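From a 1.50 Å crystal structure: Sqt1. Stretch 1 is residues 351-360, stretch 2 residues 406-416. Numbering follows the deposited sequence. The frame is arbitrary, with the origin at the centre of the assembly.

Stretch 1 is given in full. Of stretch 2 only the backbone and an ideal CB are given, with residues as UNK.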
ATOM      1  N   SER A 351      13.775  -8.975   7.468  1.00 14.77           N
ATOM      2  CA  SER A 351      13.385  -8.685   8.841  1.00 15.57           C
ATOM      3  C   SER A 351      12.255  -7.670   8.928  1.00 13.65           C
ATOM      4  O   SER A 351      12.021  -6.895   8.004  1.00 14.84           O
ATOM      5  CB  SER A 351      14.571  -8.152   9.647  1.00 13.80           C
ATOM      6  OG  SER A 351      14.946  -6.856   9.197  1.00 16.22           O
ATOM      7  N   ILE A 352      11.579  -7.702  10.064  1.00 13.50           N
ATOM      8  CA  ILE A 352      10.633  -6.668  10.433  1.00 13.99           C
ATOM      9  C   ILE A 352      11.179  -6.049  11.701  1.00 16.47           C
ATOM     10  O   ILE A 352      11.676  -6.757  12.570  1.00 16.50           O
ATOM     11  CB  ILE A 352       9.224  -7.234  10.664  1.00 14.18           C
ATOM     12  CG1 ILE A 352       8.684  -7.848   9.364  1.00 14.27           C
ATOM     13  CG2 ILE A 352       8.280  -6.157  11.239  1.00 16.56           C
ATOM     14  CD1 ILE A 352       7.421  -8.659   9.562  1.00 17.06           C
ATOM     15  N   ALA A 353      11.105  -4.725  11.802  1.00 14.09           N
ATOM     16  CA  ALA A 353      11.481  -4.035  13.024  1.00 13.95           C
ATOM     17  C   ALA A 353      10.300  -3.224  13.543  1.00 15.21           C
ATOM     18  O   ALA A 353       9.519  -2.675  12.768  1.00 16.35           O
ATOM     19  CB  ALA A 353      12.695  -3.152  12.782  1.00 14.48           C
ATOM     20  N   VAL A 354      10.156  -3.195  14.859  1.00 12.69           N
ATOM     21  CA  VAL A 354       9.036  -2.535  15.511  1.00 14.50           C
ATOM     22  C   VAL A 354       9.592  -1.483  16.449  1.00 15.45           C
ATOM     23  O   VAL A 354      10.453  -1.784  17.282  1.00 14.64           O
ATOM     24  CB  VAL A 354       8.163  -3.538  16.284  1.00 14.71           C
ATOM     25  CG1 VAL A 354       6.943  -2.852  16.909  1.00 15.55           C
ATOM     26  CG2 VAL A 354       7.726  -4.669  15.361  1.00 16.61           C
ATOM     27  N   PHE A 355       9.099  -0.256  16.309  1.00 13.21           N
ATOM     28  CA  PHE A 355       9.584   0.872  17.114  1.00 13.38           C
ATOM     29  C   PHE A 355       8.457   1.475  17.953  1.00 16.27           C
ATOM     30  O   PHE A 355       7.305   1.541  17.507  1.00 13.94           O
ATOM     31  CB  PHE A 355      10.176   1.946  16.202  1.00 12.65           C
ATOM     32  CG  PHE A 355      11.258   1.440  15.297  1.00 12.70           C
ATOM     33  CD1 PHE A 355      12.572   1.412  15.733  1.00 14.70           C
ATOM     34  CD2 PHE A 355      10.968   0.995  14.008  1.00 14.39           C
ATOM     35  CE1 PHE A 355      13.584   0.954  14.911  1.00 15.69           C
ATOM     36  CE2 PHE A 355      11.978   0.520  13.178  1.00 15.83           C
ATOM     37  CZ  PHE A 355      13.291   0.503  13.627  1.00 15.56           C
ATOM     38  N   ASP A 356       8.797   1.940  19.152  1.00 15.84           N
ATOM     39  CA  ASP A 356       7.832   2.566  20.060  1.00 13.40           C
ATOM     40  C   ASP A 356       7.726   4.074  19.813  1.00 15.87           C
ATOM     41  O   ASP A 356       8.629   4.843  20.150  1.00 15.49           O
ATOM     42  CB  ASP A 356       8.232   2.280  21.509  1.00 14.76           C
ATOM     43  CG  ASP A 356       7.713   0.933  22.016  1.00 21.37           C
ATOM     44  OD1 ASP A 356       7.087   0.179  21.234  1.00 19.91           O
ATOM     45  OD2 ASP A 356       7.926   0.636  23.211  1.00 26.56           O
ATOM     46  N   THR A 357       6.622   4.496  19.205  1.00 14.85           N
ATOM     47  CA  THR A 357       6.482   5.867  18.739  1.00 15.13           C
ATOM     48  C   THR A 357       6.343   6.873  19.879  1.00 15.62           C
ATOM     49  O   THR A 357       6.550   8.060  19.663  1.00 17.28           O
ATOM     50  CB  THR A 357       5.269   6.006  17.796  1.00 14.11           C
ATOM     51  OG1 THR A 357       4.061   5.746  18.525  1.00 16.90           O
ATOM     52  CG2 THR A 357       5.376   5.013  16.644  1.00 14.96           C
ATOM     53  N   SER A 358       5.998   6.399  21.073  1.00 16.06           N
ATOM     54  CA  SER A 358       5.870   7.284  22.220  1.00 17.87           C
ATOM     55  C   SER A 358       7.144   7.271  23.058  1.00 17.66           C
ATOM     56  O   SER A 358       7.177   7.840  24.145  1.00 20.06           O
ATOM     57  CB  SER A 358       4.670   6.893  23.082  1.00 21.40           C
ATOM     58  OG  SER A 358       4.845   5.602  23.637  1.00 31.25           O
ATOM     59  N   ARG A 359       8.198   6.647  22.543  1.00 15.70           N
ATOM     60  CA  ARG A 359       9.463   6.549  23.276  1.00 16.85           C
ATOM     61  C   ARG A 359      10.665   6.837  22.380  1.00 18.90           C
ATOM     62  O   ARG A 359      11.649   6.095  22.380  1.00 21.85           O
ATOM     63  CB  ARG A 359       9.592   5.167  23.913  1.00 14.81           C
ATOM     64  CG  ARG A 359       8.464   4.826  24.869  1.00 17.42           C
ATOM     65  CD  ARG A 359       8.579   3.396  25.377  1.00 27.32           C
ATOM     66  NE  ARG A 359       9.937   3.141  25.821  1.00 40.02           N
ATOM     67  CZ  ARG A 359      10.763   2.226  25.317  1.00 25.98           C
ATOM     68  NH1 ARG A 359      10.393   1.384  24.353  1.00 25.31           N
ATOM     69  NH2 ARG A 359      11.978   2.137  25.818  1.00 29.60           N
ATOM     70  N   SER A 360      10.577   7.929  21.628  1.00 18.70           N
ATOM     71  CA  SER A 360      11.638   8.340  20.706  1.00 16.16           C
ATOM     72  C   SER A 360      11.979   7.232  19.718  1.00 16.70           C
ATOM     73  O   SER A 360      13.123   7.106  19.280  1.00 17.52           O
ATOM     74  CB  SER A 360      12.889   8.778  21.479  1.00 16.11           C
ATOM     75  OG  SER A 360      13.793   9.457  20.618  1.00 17.87           O
ATOM     76  N   UNK A 406       1.355 -13.665  10.240  1.00 14.03           N
ATOM     77  CA  UNK A 406       0.750 -12.669  11.100  1.00 14.26           C
ATOM     78  C   UNK A 406       1.438 -12.713  12.445  1.00 17.71           C
ATOM     79  O   UNK A 406       1.765 -13.791  12.966  1.00 16.18           O
ATOM     80  CB  UNK A 406      -0.756 -12.897  11.244  1.00 14.26           C
ATOM     81  N   UNK A 407       1.663 -11.522  12.986  1.00 15.73           N
ATOM     82  CA  UNK A 407       2.506 -11.322  14.147  1.00 15.66           C
ATOM     83  C   UNK A 407       1.752 -10.599  15.237  1.00 15.76           C
ATOM     84  O   UNK A 407       0.975  -9.677  14.963  1.00 16.38           O
ATOM     85  CB  UNK A 407       3.769 -10.545  13.770  1.00 15.66           C
ATOM     86  N   UNK A 408       2.000 -11.036  16.465  1.00 15.57           N
ATOM     87  CA  UNK A 408       1.554 -10.367  17.681  1.00 15.42           C
ATOM     88  C   UNK A 408       2.711  -9.500  18.163  1.00 14.76           C
ATOM     89  O   UNK A 408       3.747 -10.015  18.580  1.00 17.31           O
ATOM     90  CB  UNK A 408       1.116 -11.368  18.752  1.00 15.42           C
ATOM     91  N   UNK A 409       2.536  -8.180  18.105  1.00 14.59           N
ATOM     92  CA  UNK A 409       3.643  -7.262  18.370  1.00 14.79           C
ATOM     93  C   UNK A 409       3.663  -6.730  19.801  1.00 17.19           C
ATOM     94  O   UNK A 409       4.367  -5.765  20.085  1.00 18.45           O
ATOM     95  CB  UNK A 409       3.576  -6.085  17.395  1.00 14.79           C
ATOM     96  N   UNK A 410       2.903  -7.345  20.699  1.00 16.45           N
ATOM     97  CA  UNK A 410       2.911  -6.871  22.088  1.00 16.87           C
ATOM     98  C   UNK A 410       4.250  -7.105  22.782  1.00 20.56           C
ATOM     99  O   UNK A 410       4.628  -6.336  23.663  1.00 22.99           O
ATOM    100  CB  UNK A 410       1.800  -7.562  22.880  1.00 16.87           C
ATOM    101  N   UNK A 411       4.947  -8.170  22.402  1.00 22.11           N
ATOM    102  CA  UNK A 411       6.224  -8.509  23.016  1.00 25.55           C
ATOM    103  C   UNK A 411       7.357  -7.543  22.715  1.00 29.55           C
ATOM    104  O   UNK A 411       7.231  -6.664  21.860  1.00 28.63           O
ATOM    105  CB  UNK A 411       6.640  -9.911  22.566  1.00 25.55           C
ATOM    106  N   UNK A 412       8.470  -7.702  23.424  1.00 26.55           N
ATOM    107  CA  UNK A 412       9.642  -6.878  23.186  1.00 25.61           C
ATOM    108  C   UNK A 412       9.914  -5.870  24.289  1.00 35.31           C
ATOM    109  O   UNK A 412       9.253  -5.873  25.327  1.00 42.57           O
ATOM    110  CB  UNK A 412       9.486  -6.141  21.855  1.00 25.61           C
ATOM    111  N   UNK A 413      10.893  -5.002  24.051  1.00 27.17           N
ATOM    112  CA  UNK A 413      11.283  -3.985  25.025  1.00 27.73           C
ATOM    113  C   UNK A 413      10.389  -2.758  24.896  1.00 27.89           C
ATOM    114  O   UNK A 413      10.555  -1.953  23.976  1.00 29.88           O
ATOM    115  CB  UNK A 413      12.751  -3.595  24.841  1.00 27.73           C
ATOM    116  N   UNK A 414       9.454  -2.607  25.831  1.00 28.43           N
ATOM    117  CA  UNK A 414       8.422  -1.578  25.724  1.00 32.71           C
ATOM    118  C   UNK A 414       8.590  -0.472  26.762  1.00 33.81           C
ATOM    119  O   UNK A 414       7.670   0.312  27.000  1.00 29.46           O
ATOM    120  CB  UNK A 414       7.037  -2.213  25.870  1.00 32.71           C
ATOM    121  N   UNK A 415       9.770  -0.411  27.373  1.00 33.77           N
ATOM    122  CA  UNK A 415      10.070   0.633  28.338  1.00 34.28           C
ATOM    123  C   UNK A 415       9.398   0.418  29.681  1.00 38.05           C
ATOM    124  O   UNK A 415       9.416  -0.692  30.215  1.00 45.54           O
ATOM    125  CB  UNK A 415       9.654   1.993  27.773  1.00 34.28           C
ATOM    126  N   UNK A 416       8.801   1.487  30.236  1.00 37.32           N
ATOM    127  CA  UNK A 416       8.148   1.467  31.552  1.00 44.15           C
ATOM    128  C   UNK A 416       7.091   0.376  31.691  1.00 48.01           C
ATOM    129  O   UNK A 416       5.917   0.674  31.483  1.00 46.93           O
ATOM    130  CB  UNK A 416       7.502   2.827  31.826  1.00 44.15           C
TER

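Stretch 1 presents alternate side chains of its strand, Ile352, Val354 and Asp356, to stretch 2, followed by Arg359 at the end of a type I turn from Asp356. No clear direct hydrogen bond joins the two stretches, so the evidence lies mostly in CB direction and packing distance.

At position 406 nothing of stretch 1 lies within 5.5 Å of the ideal CB, so the choice is open; it is Arg406, bonded elsewhere in the structure.

Position 407 points its CB toward stretch 1, but its CA is 10.1 Å from the CA of Ile352. The ideal CB at 407 is still about 5.9 Å from Ile352 CD1, so a medium to large side chain is needed to pack well against it, and the Ile352 methyl asks for an apolar surface: Leu, Met or an aromatic residue would suit. The residue is Trp407, with chi1 m. Its CD1 lies 4.1 Å from Ile352 CD1, and its NE1, 3.6 Å from the same methyl, is hydrogen-bonded elsewhere.

Position 408 is out of reach, and visible atoms set no preference. Asp408 serves its own stretch, accepting from the side chain at position 410.

Position 409 is nearer: its ideal CB is 4.7 Å from Val354 CG1 and points toward it. A medium apolar side chain, Val, Ile, Leu or Met, fits. Leu409 (chi1 m, chi2 t) brings CD2 to 3.9 Å from Val354 CG2.

Position 410 is also out of reach, leaving polar or charged residues possible; Arg410 completes the salt bridge, its NH2 2.8 Å from Asp408 OD2. Position 411, at phi/psi -68/170, does not demand its Gly411. Position 412 does: at 109/-173 a CB would jam against the preceding carbonyl O, hence Gly412.

Position 413 has a sideways CB and no side-chain contact to satisfy, so many residues would serve. In Thr413 the backbone makes the approach, O lying 3.4 Å from Arg359 NH1.

At position 414 the CB points away overall, yet sits 4.0 Å from Asp356 OD2; a small residue such as Ala or Ser is comfortable. Ala414 also places CA 3.4 Å from Asp356 OD2, and a water donates to that OD2 (2.9 Å) and to Ala414 O (3.3 Å).

Position 415 is the most restrictive. Its ideal CB would fall 2.3 Å from Arg359 NE, a clash, and phi of 75° independently favours glycine. Gly415 lays its CA over a face of the guanidinium, 3.5 Å from Arg359 CZ, while Arg359 NH1 is salt-bridged to Asp356 OD2 at 2.8 Å.

Position 416, with phi -54° and a sideways CB, tolerates many residues, proline included. Pro416 puts CD 4.0 Å from Arg359 NE.

Stretch 2, residues 406-416: RWDLRGGTAGP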
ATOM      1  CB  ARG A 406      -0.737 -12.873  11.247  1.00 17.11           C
ATOM      2  CG  ARG A 406      -1.329 -11.718  12.050  1.00 20.91           C
ATOM      3  CD  ARG A 406      -2.782 -11.722  11.970  1.00 19.08           C
ATOM      4  NE  ARG A 406      -3.281 -11.428  10.640  1.00 16.34           N
ATOM      5  CZ  ARG A 406      -4.516 -11.716  10.254  1.00 15.37           C
ATOM      6  NH1 ARG A 406      -5.335 -12.355  11.093  1.00 18.12           N
ATOM      7  NH2 ARG A 406      -4.940 -11.386   9.057  1.00 16.91           N
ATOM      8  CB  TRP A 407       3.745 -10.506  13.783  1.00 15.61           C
ATOM      9  CG  TRP A 407       4.468 -11.004  12.582  1.00 15.17           C
ATOM     10  CD1 TRP A 407       4.262 -10.634  11.288  1.00 16.27           C
ATOM     11  CD2 TRP A 407       5.529 -11.957  12.570  1.00 15.78           C
ATOM     12  NE1 TRP A 407       5.134 -11.301  10.466  1.00 13.07           N
ATOM     13  CE2 TRP A 407       5.916 -12.128  11.227  1.00 14.58           C
ATOM     14  CE3 TRP A 407       6.177 -12.699  13.563  1.00 17.80           C
ATOM     15  CZ2 TRP A 407       6.931 -12.997  10.851  1.00 17.16           C
ATOM     16  CZ3 TRP A 407       7.186 -13.560  13.191  1.00 19.16           C
ATOM     17  CH2 TRP A 407       7.554 -13.703  11.847  1.00 17.96           C
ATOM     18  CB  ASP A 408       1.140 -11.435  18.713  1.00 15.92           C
ATOM     19  CG  ASP A 408       0.945 -10.897  20.122  1.00 17.60           C
ATOM     20  OD1 ASP A 408       0.944  -9.673  20.358  1.00 16.38           O
ATOM     21  OD2 ASP A 408       0.772 -11.762  21.011  1.00 19.81           O
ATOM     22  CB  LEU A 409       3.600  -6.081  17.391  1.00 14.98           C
ATOM     23  CG  LEU A 409       3.706  -6.444  15.901  1.00 17.47           C
ATOM     24  CD1 LEU A 409       3.796  -5.172  15.074  1.00 18.46           C
ATOM     25  CD2 LEU A 409       4.891  -7.362  15.613  1.00 19.20           C
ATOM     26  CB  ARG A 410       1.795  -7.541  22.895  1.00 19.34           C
ATOM     27  CG  ARG A 410       0.409  -7.099  22.488  1.00 16.70           C
ATOM     28  CD  ARG A 410      -0.643  -7.919  23.215  1.00 18.62           C
ATOM     29  NE  ARG A 410      -0.545  -9.338  22.882  1.00 19.14           N
ATOM     30  CZ  ARG A 410      -1.178 -10.312  23.530  1.00 22.55           C
ATOM     31  NH1 ARG A 410      -1.955 -10.034  24.569  1.00 21.75           N
ATOM     32  NH2 ARG A 410      -1.029 -11.572  23.144  1.00 22.75           N
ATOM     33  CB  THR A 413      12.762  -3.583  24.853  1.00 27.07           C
ATOM     34  OG1 THR A 413      13.033  -3.317  23.471  1.00 28.68           O
ATOM     35  CG2 THR A 413      13.673  -4.701  25.322  1.00 30.06           C
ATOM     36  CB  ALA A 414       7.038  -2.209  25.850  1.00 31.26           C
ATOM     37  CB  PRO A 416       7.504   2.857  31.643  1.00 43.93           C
ATOM     38  CG  PRO A 416       8.307   3.712  30.720  1.00 42.31           C
ATOM     39  CD  PRO A 416       8.707   2.811  29.593  1.00 36.84           C
TER
HETATM   40  O   HOH W   1       5.653   1.620  24.776  1.00 36.60           O
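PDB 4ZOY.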